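Local coordinates for protein metagenomic carboxyl esterase MGS0156 (Uncultured organism, PDB 5D8M) that probably hydrolyses carboxylic ester bonds, as a carboxyl esterase with an alpha/beta-hydrolase type of fold, at residues G86-L91 / K145-D150; G190-E195 / L225-R230; S247-A252 / L292-A297; S258-P263 / S315-N320. All blocks are in the same frame, centred on the assembly; numbering follows the deposited sequence.

Contact 1. Residues G86-L91 / K145-D150; sequences GIRLVL and KLPEND
The guanidinium of R88 takes D150 OD2 at its edge, almost in its own plane, whereas L146 and P147 approach it obliquely. The two flat groups are turned 34° apart, and NE reaches OD2 from above the carboxylate plane. The salt bridge rests on one straight bond, R88 NE to D150 OD2 at 2.7 Å, with a weak second one from NH2 to the same oxygen at 3.2 Å. CG of R88 is anti to the backbone N, and a bend at chi3 swings the head round, while NH1 bonds T122. Aliphatic carbon suits the rest: L146 crosses R88 obliquely, CD1 3.8 Å from R88 CD, and meets V90 CG2 tip to tip. G86 has a positive phi, easily adopted by glycine, and its O receives a CA-H contact from D150. An alanine for R88 removes the guanidinium and the CD against L146, which would probably leave the D150 carboxylate less well balanced and the turn less firmly held. P147 to D150 form a type I turn leading from helix 132-143 into strand 151-157. Strand 87-92 lies between that strand, where R88 bonds T151 and V153, and strand 120-123, where I87 and L89 bond A120.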
loop_
_atom_site.group_PDB
_atom_site.type_symbol
_atom_site.label_atom_id
_atom_site.label_comp_id
_atom_site.label_asym_id
_atom_site.label_seq_id
_atom_site.Cartn_x
_atom_site.Cartn_y
_atom_site.Cartn_z
ATOM N N GLY A 86 5.999 -4.157 -21.712
ATOM C CA GLY A 86 5.356 -2.852 -21.798
ATOM C C GLY A 86 4.484 -2.521 -20.580
ATOM O O GLY A 86 3.486 -1.815 -20.694
ATOM N N ILE A 87 4.855 -3.038 -19.416
ATOM C CA ILE A 87 4.107 -2.759 -18.190
ATOM C C ILE A 87 4.549 -1.416 -17.616
ATOM O O ILE A 87 5.734 -1.108 -17.608
ATOM C CB ILE A 87 4.296 -3.888 -17.142
ATOM C CG1 ILE A 87 3.563 -5.138 -17.621
ATOM C CG2 ILE A 87 3.809 -3.457 -15.731
ATOM C CD1 ILE A 87 3.704 -6.327 -16.703
ATOM N N ARG A 88 3.582 -0.618 -17.178
ATOM C CA ARG A 88 3.848 0.607 -16.453
ATOM C C ARG A 88 3.247 0.518 -15.056
ATOM O O ARG A 88 2.063 0.253 -14.899
ATOM C CB ARG A 88 3.284 1.831 -17.186
ATOM C CG ARG A 88 3.426 3.121 -16.374
ATOM C CD ARG A 88 2.909 4.315 -17.175
ATOM N NE ARG A 88 3.620 4.474 -18.438
ATOM C CZ ARG A 88 4.762 5.133 -18.579
ATOM N NH1 ARG A 88 5.340 5.720 -17.541
ATOM N NH2 ARG A 88 5.327 5.201 -19.758
ATOM N N LEU A 89 4.093 0.724 -14.057
ATOM C CA LEU A 89 3.680 0.796 -12.675
ATOM C C LEU A 89 3.220 2.231 -12.389
ATOM O O LEU A 89 3.992 3.182 -12.517
ATOM C CB LEU A 89 4.833 0.394 -11.749
ATOM C CG LEU A 89 5.561 -0.907 -12.100
ATOM C CD1 LEU A 89 6.767 -1.106 -11.161
ATOM C CD2 LEU A 89 4.609 -2.103 -12.037
ATOM N N VAL A 90 1.943 2.369 -12.071
ATOM C CA VAL A 90 1.373 3.638 -11.674
ATOM C C VAL A 90 1.316 3.673 -10.151
ATOM O O VAL A 90 0.530 2.958 -9.528
ATOM C CB VAL A 90 -0.020 3.839 -12.287
ATOM C CG1 VAL A 90 -0.543 5.223 -11.924
ATOM C CG2 VAL A 90 0.071 3.670 -13.831
ATOM N N LEU A 91 2.173 4.501 -9.577
ATOM C CA LEU A 91 2.382 4.603 -8.144
ATOM C C LEU A 91 1.432 5.633 -7.536
ATOM O O LEU A 91 1.418 6.763 -7.953
ATOM C CB LEU A 91 3.826 4.999 -7.849
ATOM C CG LEU A 91 4.915 4.204 -8.564
ATOM C CD1 LEU A 91 6.323 4.849 -8.374
ATOM C CD2 LEU A 91 4.897 2.771 -8.054
ATOM N N LYS A 145 -4.132 9.845 -19.771
ATOM C CA LYS A 145 -3.102 10.483 -20.583
ATOM C C LYS A 145 -1.870 9.599 -20.796
ATOM O O LYS A 145 -0.935 9.996 -21.475
ATOM C CB LYS A 145 -2.677 11.811 -19.939
ATOM C CG LYS A 145 -3.792 12.843 -19.886
ATOM C CD LYS A 145 -3.291 14.135 -19.252
ATOM C CE LYS A 145 -4.396 15.178 -19.135
ATOM N NZ LYS A 145 -5.420 14.781 -18.149
ATOM N N LEU A 146 -1.862 8.420 -20.191
ATOM C CA LEU A 146 -0.745 7.488 -20.331
ATOM C C LEU A 146 -0.855 6.810 -21.694
ATOM O O LEU A 146 -1.950 6.723 -22.228
ATOM C CB LEU A 146 -0.753 6.467 -19.189
ATOM C CG LEU A 146 -0.394 7.033 -17.814
ATOM C CD1 LEU A 146 -0.503 5.998 -16.723
ATOM C CD2 LEU A 146 1.016 7.647 -17.843
ATOM N N PRO A 147 0.279 6.353 -22.267
ATOM C CA PRO A 147 0.265 5.708 -23.587
ATOM C C PRO A 147 -0.692 4.514 -23.632
ATOM O O PRO A 147 -0.722 3.706 -22.706
ATOM C CB PRO A 147 1.719 5.253 -23.774
ATOM C CG PRO A 147 2.517 6.155 -22.867
ATOM C CD PRO A 147 1.631 6.364 -21.674
ATOM N N GLU A 148 -1.466 4.423 -24.706
ATOM C CA GLU A 148 -2.514 3.411 -24.847
ATOM C C GLU A 148 -2.019 1.971 -24.821
ATOM O O GLU A 148 -2.732 1.089 -24.352
ATOM C CB GLU A 148 -3.286 3.641 -26.148
ATOM C CG GLU A 148 -4.535 4.478 -25.981
ATOM C CD GLU A 148 -5.237 4.740 -27.304
ATOM O OE1 GLU A 148 -4.582 4.628 -28.368
ATOM O OE2 GLU A 148 -6.446 5.055 -27.281
ATOM N N ASN A 149 -0.809 1.735 -25.316
ATOM C CA ASN A 149 -0.273 0.379 -25.416
ATOM C C ASN A 149 0.363 -0.155 -24.126
ATOM O O ASN A 149 0.732 -1.337 -24.055
ATOM C CB ASN A 149 0.747 0.307 -26.543
ATOM C CG ASN A 149 0.100 0.423 -27.911
ATOM O OD1 ASN A 149 -1.035 -0.015 -28.106
ATOM N ND2 ASN A 149 0.815 1.018 -28.864
ATOM N N ASP A 150 0.495 0.709 -23.120
ATOM C CA ASP A 150 1.084 0.298 -21.853
ATOM C C ASP A 150 0.125 -0.597 -21.099
ATOM O O ASP A 150 -1.084 -0.377 -21.114
ATOM C CB ASP A 150 1.439 1.505 -20.976
ATOM C CG ASP A 150 2.730 2.194 -21.403
ATOM O OD1 ASP A 150 3.440 1.675 -22.286
ATOM O OD2 ASP A 150 3.055 3.245 -20.805
#

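Contact 2. Residues G190-E195 / L225-R230; sequences GSPLAE and LKRAYR
Packing is closest where G190 meets L225. A CB on G190 would stand 2.3 Å from L225 O, a clash, so glycine is needed here on steric grounds as well as for its positive phi. One step on, S191 N gives a hydrogen bond to L225 O at 3.0 Å, directed nearly along the C=O axis. A194, small enough to come in over the same carbonyl, sets its CB 3.6 Å from L225 O. From the helix side, R230 CG lies 3.6 Å from G190 N; its bent chain carries the guanidinium on to S224 and E166. The outer side is looser and wetter. E195, bent at chi2, crosses the extended chain of K226 at about a right angle, so that E195 OE2 touches K226 CD at 3.4 Å while E195 OE1 and K226 NZ stay 4.2 Å apart, too far for a salt bridge; K226 NZ has a long, weak ion pair with D223. P192 merely brushes R227 NH2, whose ion pair is with D283. Water bridges the segments: one molecule joins the two backbones, donating to S191 O at 2.6 Å and accepting from R227 N; a second donates to E195 OE2 and accepts from A228 N. The first-turn N-H groups of helix 227-236 are thus met by water, and the nearby E195 carboxylate would probably be favoured by the positive end of that helix.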
loop_
_atom_site.group_PDB
_atom_site.type_symbol
_atom_site.label_atom_id
_atom_site.label_comp_id
_atom_site.label_asym_id
_atom_site.label_seq_id
_atom_site.Cartn_x
_atom_site.Cartn_y
_atom_site.Cartn_z
ATOM N N GLY A 190 -9.793 0.543 6.070
ATOM C CA GLY A 190 -9.581 1.741 6.862
ATOM C C GLY A 190 -8.684 1.425 8.055
ATOM O O GLY A 190 -7.871 0.490 8.001
ATOM N N SER A 191 -8.818 2.207 9.122
ATOM C CA SER A 191 -8.060 1.980 10.361
ATOM C C SER A 191 -8.874 2.497 11.525
ATOM O O SER A 191 -9.502 3.555 11.413
ATOM C CB SER A 191 -6.686 2.691 10.305
ATOM O OG SER A 191 -6.029 2.617 11.575
ATOM N N PRO A 192 -8.882 1.765 12.661
ATOM C CA PRO A 192 -9.602 2.325 13.801
ATOM C C PRO A 192 -8.997 3.643 14.292
ATOM O O PRO A 192 -9.677 4.410 14.966
ATOM C CB PRO A 192 -9.493 1.231 14.873
ATOM C CG PRO A 192 -8.394 0.334 14.421
ATOM C CD PRO A 192 -8.274 0.457 12.953
ATOM N N LEU A 193 -7.749 3.914 13.940
ATOM C CA LEU A 193 -7.115 5.167 14.353
ATOM C C LEU A 193 -7.822 6.376 13.737
ATOM O O LEU A 193 -7.804 7.452 14.312
ATOM C CB LEU A 193 -5.638 5.174 13.959
ATOM C CG LEU A 193 -4.767 4.129 14.667
ATOM C CD1 LEU A 193 -3.365 4.142 14.081
ATOM C CD2 LEU A 193 -4.718 4.330 16.173
ATOM N N ALA A 194 -8.458 6.205 12.581
ATOM C CA ALA A 194 -9.174 7.327 11.975
ATOM C C ALA A 194 -10.311 7.817 12.882
ATOM O O ALA A 194 -10.717 8.977 12.823
ATOM C CB ALA A 194 -9.707 6.951 10.583
ATOM N N GLU A 195 -10.810 6.950 13.746
ATOM C CA GLU A 195 -11.874 7.360 14.656
ATOM C C GLU A 195 -11.343 7.745 16.027
ATOM O O GLU A 195 -12.056 8.343 16.817
ATOM C CB GLU A 195 -12.908 6.244 14.811
ATOM C CG GLU A 195 -13.802 6.033 13.601
ATOM C CD GLU A 195 -15.068 6.870 13.635
ATOM O OE1 GLU A 195 -15.115 7.881 14.376
ATOM O OE2 GLU A 195 -16.025 6.507 12.914
ATOM N N LEU A 225 -11.030 6.963 5.547
ATOM C CA LEU A 225 -10.280 5.920 6.239
ATOM C C LEU A 225 -11.030 5.292 7.414
ATOM O O LEU A 225 -10.491 4.425 8.101
ATOM C CB LEU A 225 -8.942 6.487 6.722
ATOM C CG LEU A 225 -8.034 6.835 5.538
ATOM C CD1 LEU A 225 -6.757 7.573 5.993
ATOM C CD2 LEU A 225 -7.705 5.538 4.797
ATOM N N LYS A 226 -12.261 5.724 7.666
ATOM C CA LYS A 226 -13.033 5.140 8.764
ATOM C C LYS A 226 -13.481 3.738 8.398
ATOM O O LYS A 226 -13.930 3.484 7.289
ATOM C CB LYS A 226 -14.246 6.007 9.128
ATOM C CG LYS A 226 -13.824 7.317 9.778
ATOM C CD LYS A 226 -14.975 8.221 10.127
ATOM C CE LYS A 226 -14.433 9.548 10.666
ATOM N NZ LYS A 226 -15.543 10.424 11.098
ATOM N N ARG A 227 -13.329 2.827 9.344
ATOM C CA ARG A 227 -13.653 1.434 9.131
ATOM C C ARG A 227 -15.104 1.260 8.629
ATOM O O ARG A 227 -15.342 0.544 7.661
ATOM C CB ARG A 227 -13.429 0.651 10.434
ATOM C CG ARG A 227 -13.959 -0.760 10.395
ATOM C CD ARG A 227 -13.616 -1.512 11.684
ATOM N NE ARG A 227 -12.206 -1.880 11.714
ATOM C CZ ARG A 227 -11.638 -2.557 12.699
ATOM N NH1 ARG A 227 -12.362 -2.922 13.744
ATOM N NH2 ARG A 227 -10.348 -2.864 12.640
ATOM N N ALA A 228 -16.055 1.927 9.279
ATOM C CA ALA A 228 -17.456 1.858 8.872
ATOM C C ALA A 228 -17.623 2.257 7.395
ATOM O O ALA A 228 -18.278 1.580 6.614
ATOM C CB ALA A 228 -18.305 2.746 9.767
ATOM N N TYR A 229 -16.985 3.346 7.005
ATOM C CA TYR A 229 -17.072 3.800 5.631
ATOM C C TYR A 229 -16.465 2.807 4.633
ATOM O O TYR A 229 -17.069 2.472 3.614
ATOM C CB TYR A 229 -16.381 5.145 5.511
ATOM C CG TYR A 229 -16.597 5.813 4.179
ATOM C CD1 TYR A 229 -17.732 6.586 3.950
ATOM C CD2 TYR A 229 -15.668 5.684 3.161
ATOM C CE1 TYR A 229 -17.931 7.210 2.731
ATOM C CE2 TYR A 229 -15.855 6.301 1.949
ATOM C CZ TYR A 229 -16.982 7.068 1.735
ATOM O OH TYR A 229 -17.163 7.683 0.514
ATOM N N ARG A 230 -15.258 2.352 4.930
ATOM C CA ARG A 230 -14.531 1.442 4.058
ATOM C C ARG A 230 -15.205 0.055 3.939
ATOM O O ARG A 230 -15.224 -0.516 2.860
ATOM C CB ARG A 230 -13.083 1.297 4.551
ATOM C CG ARG A 230 -12.242 2.587 4.394
ATOM C CD ARG A 230 -11.371 2.609 3.105
ATOM N NE ARG A 230 -12.138 2.324 1.892
ATOM C CZ ARG A 230 -12.695 3.243 1.104
ATOM N NH1 ARG A 230 -12.552 4.545 1.354
ATOM N NH2 ARG A 230 -13.356 2.867 0.023
HETATM O O HOH W 1 -12.068 3.714 11.794
HETATM O O HOH W 2 -15.755 3.583 11.708
#

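Contact 3. Residues S247-A252 / L292-A297; sequences SLAAFA and LGYPNA
Two chain segments leave the carboxyl ends of the neighbouring parallel strands 244-248 and 290-293 and continue side by side, their end-to-end directions 28° apart. In alpha/beta hydrolases this edge of the sheet is where the active-site loops arise. Backbone bonds stitch the pair together. L292 N gives to S247 O at 2.9 Å, and A249 N returns a bond to G293 O at 3.0 Å. Beyond the strands, F251 N bonds P295 O at 3.2 Å, nearly along the C=O axis. A297 N meets F251 O differently, from above the carbonyl plane, as the last residue of the inverse gamma turn centred on N296. A249 O is buried without a hydrogen-bonding partner, though Y294 CA offers it a C-H contact at 3.1 Å. Apolar side chains pack across the pair. L248 CD2 reaches across to L292 CB at 3.6 Å and also touches the ring of P295. A249 is small enough for the tyrosine ring to come close, A249 CB 3.9 Å from Y294 CD2. F251 holds CG in the crowded position between backbone N and carbonyl carbon (chi1 65°), which brings CE1 to 3.8 Å from Y294 CB, with Y294 CD2 in plane at the phenyl edge. G293 has backbone angles that would jam a CB against the preceding carbonyl, hence glycine. Around this buried core, W65 stacks on F251 and bonds its O. L248 packs against L327 and I331 of helix 324-338, L292 against Y334 of that helix, and both leucines meet F37 of helix 34-48.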
loop_
_atom_site.group_PDB
_atom_site.type_symbol
_atom_site.label_atom_id
_atom_site.label_comp_id
_atom_site.label_asym_id
_atom_site.label_seq_id
_atom_site.Cartn_x
_atom_site.Cartn_y
_atom_site.Cartn_z
ATOM N N SER A 247 -2.200 -8.071 -2.800
ATOM C CA SER A 247 -1.991 -7.320 -1.563
ATOM C C SER A 247 -0.756 -7.803 -0.807
ATOM O O SER A 247 -0.495 -9.022 -0.717
ATOM C CB SER A 247 -3.223 -7.435 -0.646
ATOM O OG SER A 247 -4.409 -6.968 -1.293
ATOM N N LEU A 248 -0.038 -6.826 -0.258
ATOM C CA LEU A 248 1.038 -7.011 0.707
ATOM C C LEU A 248 0.621 -6.301 1.981
ATOM O O LEU A 248 0.207 -5.147 1.927
ATOM C CB LEU A 248 2.352 -6.437 0.186
ATOM C CG LEU A 248 2.987 -7.216 -0.963
ATOM C CD1 LEU A 248 3.879 -6.269 -1.772
ATOM C CD2 LEU A 248 3.824 -8.365 -0.423
ATOM N N ALA A 249 0.687 -7.001 3.112
ATOM C CA ALA A 249 0.359 -6.388 4.389
ATOM C C ALA A 249 1.583 -6.359 5.315
ATOM O O ALA A 249 2.051 -7.399 5.765
ATOM C CB ALA A 249 -0.803 -7.134 5.045
ATOM N N ALA A 250 2.099 -5.162 5.602
ATOM C CA ALA A 250 3.325 -5.044 6.385
ATOM C C ALA A 250 3.083 -5.082 7.893
ATOM O O ALA A 250 2.015 -4.678 8.385
ATOM C CB ALA A 250 4.056 -3.767 6.011
ATOM N N PHE A 251 4.079 -5.603 8.616
ATOM C CA PHE A 251 4.219 -5.345 10.033
ATOM C C PHE A 251 5.643 -5.653 10.443
ATOM O O PHE A 251 6.323 -6.448 9.799
ATOM C CB PHE A 251 3.204 -6.162 10.860
ATOM C CG PHE A 251 3.398 -7.663 10.806
ATOM C CD1 PHE A 251 2.742 -8.435 9.850
ATOM C CD2 PHE A 251 4.190 -8.302 11.741
ATOM C CE1 PHE A 251 2.902 -9.817 9.821
ATOM C CE2 PHE A 251 4.350 -9.681 11.725
ATOM C CZ PHE A 251 3.708 -10.444 10.762
ATOM N N ALA A 252 6.089 -5.003 11.508
ATOM C CA ALA A 252 7.381 -5.268 12.103
ATOM C C ALA A 252 7.181 -5.407 13.603
ATOM O O ALA A 252 6.128 -5.049 14.119
ATOM C CB ALA A 252 8.364 -4.151 11.791
ATOM N N LEU A 292 0.169 -11.692 -1.466
ATOM C CA LEU A 292 1.558 -11.849 -1.814
ATOM C C LEU A 292 2.410 -12.057 -0.563
ATOM O O LEU A 292 3.473 -12.655 -0.645
ATOM C CB LEU A 292 2.075 -10.627 -2.594
ATOM C CG LEU A 292 1.385 -10.312 -3.908
ATOM C CD1 LEU A 292 2.027 -9.072 -4.514
ATOM C CD2 LEU A 292 1.472 -11.510 -4.842
ATOM N N GLY A 293 1.964 -11.553 0.586
ATOM C CA GLY A 293 2.719 -11.760 1.803
ATOM C C GLY A 293 2.788 -10.586 2.745
ATOM O O GLY A 293 1.986 -9.631 2.686
ATOM N N TYR A 294 3.755 -10.675 3.646
ATOM C CA TYR A 294 3.843 -9.757 4.776
ATOM C C TYR A 294 5.260 -9.198 4.930
ATOM O O TYR A 294 6.073 -9.784 5.625
ATOM C CB TYR A 294 3.411 -10.464 6.074
ATOM C CG TYR A 294 1.998 -11.039 6.043
ATOM C CD1 TYR A 294 1.753 -12.306 5.505
ATOM C CD2 TYR A 294 0.909 -10.309 6.532
ATOM C CE1 TYR A 294 0.479 -12.837 5.463
ATOM C CE2 TYR A 294 -0.397 -10.849 6.495
ATOM C CZ TYR A 294 -0.589 -12.107 5.960
ATOM O OH TYR A 294 -1.835 -12.666 5.910
ATOM N N PRO A 295 5.550 -8.069 4.263
ATOM C CA PRO A 295 6.847 -7.407 4.429
ATOM C C PRO A 295 7.147 -7.116 5.880
ATOM O O PRO A 295 6.288 -6.605 6.578
ATOM C CB PRO A 295 6.682 -6.104 3.659
ATOM C CG PRO A 295 5.625 -6.416 2.625
ATOM C CD PRO A 295 4.665 -7.332 3.334
ATOM N N ASN A 296 8.355 -7.450 6.309
ATOM C CA ASN A 296 8.826 -7.186 7.658
ATOM C C ASN A 296 9.311 -5.738 7.761
ATOM O O ASN A 296 10.498 -5.446 7.640
ATOM C CB ASN A 296 9.957 -8.170 8.027
ATOM C CG ASN A 296 10.284 -8.152 9.504
ATOM O OD1 ASN A 296 9.830 -7.258 10.253
ATOM N ND2 ASN A 296 11.096 -9.123 9.940
ATOM N N ALA A 297 8.374 -4.831 7.989
ATOM C CA ALA A 297 8.626 -3.417 7.821
ATOM C C ALA A 297 7.443 -2.678 8.426
ATOM O O ALA A 297 6.323 -3.218 8.421
ATOM C CB ALA A 297 8.775 -3.071 6.293
#

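Contact 4. Residues S258-P263 / S315-N320; sequences SAILRP and SVISKN
Two serines accept in a crosswise pair: each OG takes the backbone N-H of the residue that follows the other serine. S258 OG accepts from K319 N at 3.1 Å, while S318 OG accepts from A259 N at 3.0 Å. The job suits serine, whose oxygen sits close to the main chain. S318 holds OG in the crowded position between backbone N and carbonyl carbon (chi1 62°). Next along, I260 N bonds V316 O at 3.1 Å from above the carbonyl plane. S258 OG also receives a bond from a water that accepts from N320 ND2. An alanine in place of S258 takes away the acceptor of K319 N and of the water, which would probably make residues 318-320 less well fixed against the segment 258-263. On the apolar side, the side chains of I260 and V316 cross obliquely, I260 CD1 3.7 Å from V316 CG2, and I260 CG2 lies alongside I317 CG1 at 4.0 Å. I317, the first residue to leave helix 312-316, centres an inverse gamma turn. The contact joins the end of that helix to the approach to helix 262-269, with L261 directed onto L278 and D298, and I317 onto L300 and F306.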
loop_
_atom_site.group_PDB
_atom_site.type_symbol
_atom_site.label_atom_id
_atom_site.label_comp_id
_atom_site.label_asym_id
_atom_site.label_seq_id
_atom_site.Cartn_x
_atom_site.Cartn_y
_atom_site.Cartn_z
ATOM N N SER A 258 9.307 2.362 13.536
ATOM C CA SER A 258 9.765 3.745 13.715
ATOM C C SER A 258 9.201 4.426 14.958
ATOM O O SER A 258 8.032 4.261 15.271
ATOM C CB SER A 258 9.390 4.600 12.480
ATOM O OG SER A 258 10.103 4.190 11.334
ATOM N N ALA A 259 10.039 5.212 15.633
ATOM C CA ALA A 259 9.646 5.875 16.873
ATOM C C ALA A 259 8.318 6.610 16.707
ATOM O O ALA A 259 7.429 6.469 17.525
ATOM C CB ALA A 259 10.734 6.828 17.331
ATOM N N ILE A 260 8.174 7.341 15.607
ATOM C CA ILE A 260 7.009 8.183 15.395
ATOM C C ILE A 260 5.737 7.327 15.328
ATOM O O ILE A 260 4.651 7.791 15.677
ATOM C CB ILE A 260 7.150 9.041 14.095
ATOM C CG1 ILE A 260 6.107 10.157 14.063
ATOM C CG2 ILE A 260 7.088 8.175 12.828
ATOM C CD1 ILE A 260 6.514 11.364 14.865
ATOM N N LEU A 261 5.885 6.072 14.915
ATOM C CA LEU A 261 4.738 5.182 14.722
ATOM C C LEU A 261 4.426 4.350 15.973
ATOM O O LEU A 261 3.336 3.804 16.113
ATOM C CB LEU A 261 4.985 4.243 13.545
ATOM C CG LEU A 261 5.165 4.884 12.170
ATOM C CD1 LEU A 261 5.418 3.764 11.168
ATOM C CD2 LEU A 261 3.933 5.723 11.770
ATOM N N ARG A 262 5.378 4.258 16.893
ATOM C CA ARG A 262 5.176 3.387 18.048
ATOM C C ARG A 262 3.954 3.709 18.909
ATOM O O ARG A 262 3.277 2.788 19.336
ATOM C CB ARG A 262 6.423 3.376 18.935
ATOM C CG ARG A 262 7.581 2.685 18.264
ATOM C CD ARG A 262 8.591 2.191 19.295
ATOM N NE ARG A 262 9.760 1.651 18.626
ATOM C CZ ARG A 262 10.920 2.289 18.517
ATOM N NH1 ARG A 262 11.089 3.483 19.082
ATOM N NH2 ARG A 262 11.925 1.709 17.867
ATOM N N PRO A 263 3.669 4.997 19.178
ATOM C CA PRO A 263 2.446 5.215 19.957
ATOM C C PRO A 263 1.176 4.680 19.280
ATOM O O PRO A 263 0.241 4.251 19.972
ATOM C CB PRO A 263 2.384 6.741 20.080
ATOM C CG PRO A 263 3.809 7.181 20.008
ATOM C CD PRO A 263 4.433 6.250 18.994
ATOM N N SER A 315 14.640 11.895 11.466
ATOM C CA SER A 315 15.147 11.275 12.672
ATOM C C SER A 315 14.093 10.461 13.425
ATOM O O SER A 315 14.417 9.416 13.970
ATOM C CB SER A 315 15.729 12.338 13.592
ATOM O OG SER A 315 16.906 12.880 13.019
ATOM N N VAL A 316 12.843 10.926 13.451
ATOM C CA VAL A 316 11.812 10.229 14.216
ATOM C C VAL A 316 11.241 9.053 13.420
ATOM O O VAL A 316 10.685 8.127 13.996
ATOM C CB VAL A 316 10.691 11.187 14.659
ATOM C CG1 VAL A 316 11.298 12.313 15.497
ATOM C CG2 VAL A 316 9.920 11.741 13.459
ATOM N N ILE A 317 11.417 9.076 12.101
ATOM C CA ILE A 317 11.109 7.928 11.262
ATOM C C ILE A 317 12.340 7.022 11.302
ATOM O O ILE A 317 13.060 6.848 10.314
ATOM C CB ILE A 317 10.725 8.391 9.848
ATOM C CG1 ILE A 317 9.552 9.379 9.967
ATOM C CG2 ILE A 317 10.360 7.207 8.920
ATOM C CD1 ILE A 317 9.164 10.058 8.681
ATOM N N SER A 318 12.569 6.461 12.486
ATOM C CA SER A 318 13.854 5.874 12.867
ATOM C C SER A 318 14.107 4.448 12.362
ATOM O O SER A 318 15.196 3.930 12.525
ATOM C CB SER A 318 13.968 5.871 14.389
ATOM O OG SER A 318 12.939 5.057 14.928
ATOM N N LYS A 319 13.112 3.805 11.762
ATOM C CA LYS A 319 13.310 2.434 11.270
ATOM C C LYS A 319 12.858 2.316 9.812
ATOM O O LYS A 319 12.062 1.444 9.471
ATOM C CB LYS A 319 12.556 1.433 12.161
ATOM C CG LYS A 319 13.083 1.374 13.618
ATOM C CD LYS A 319 14.521 0.834 13.642
ATOM C CE LYS A 319 15.074 0.807 15.068
ATOM N NZ LYS A 319 16.448 0.221 15.108
ATOM N N ASN A 320 13.388 3.186 8.958
ATOM C CA ASN A 320 12.902 3.357 7.586
ATOM C C ASN A 320 13.594 2.441 6.575
ATOM O O ASN A 320 13.222 2.401 5.401
ATOM C CB ASN A 320 13.078 4.822 7.169
ATOM C CG ASN A 320 12.350 5.161 5.877
ATOM O OD1 ASN A 320 12.968 5.536 4.883
ATOM N ND2 ASN A 320 11.044 5.030 5.892
HETATM O O HOH W 3 9.849 3.960 8.405
HETATM O O HOH W 4 14.155 3.964 17.483
#

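How the contacts relate
Contacts 1 and 3 reach the same parallel sheet, their centres about 26 Å apart: contact 1 involves strand 87-92, and contact 3 the ends of strands 244-248 and 290-293. Contact 1 closes first, then contact 2, before the others open. Contacts 3 and 4 interlock in sequence, since 258-263 lies between the two segments of contact 3 and 292-297 between the two of contact 4; their centres are about 17 Å apart, nearest atoms about 6 Å. Contacts 1 and 4, centres about 34 Å apart, stand on opposite sides of the chain's centre. Contacts 1 and 3 thus bear on the sheet, 2 and 4 on helices and loops around it, consistent with an alpha/beta-hydrolase fold.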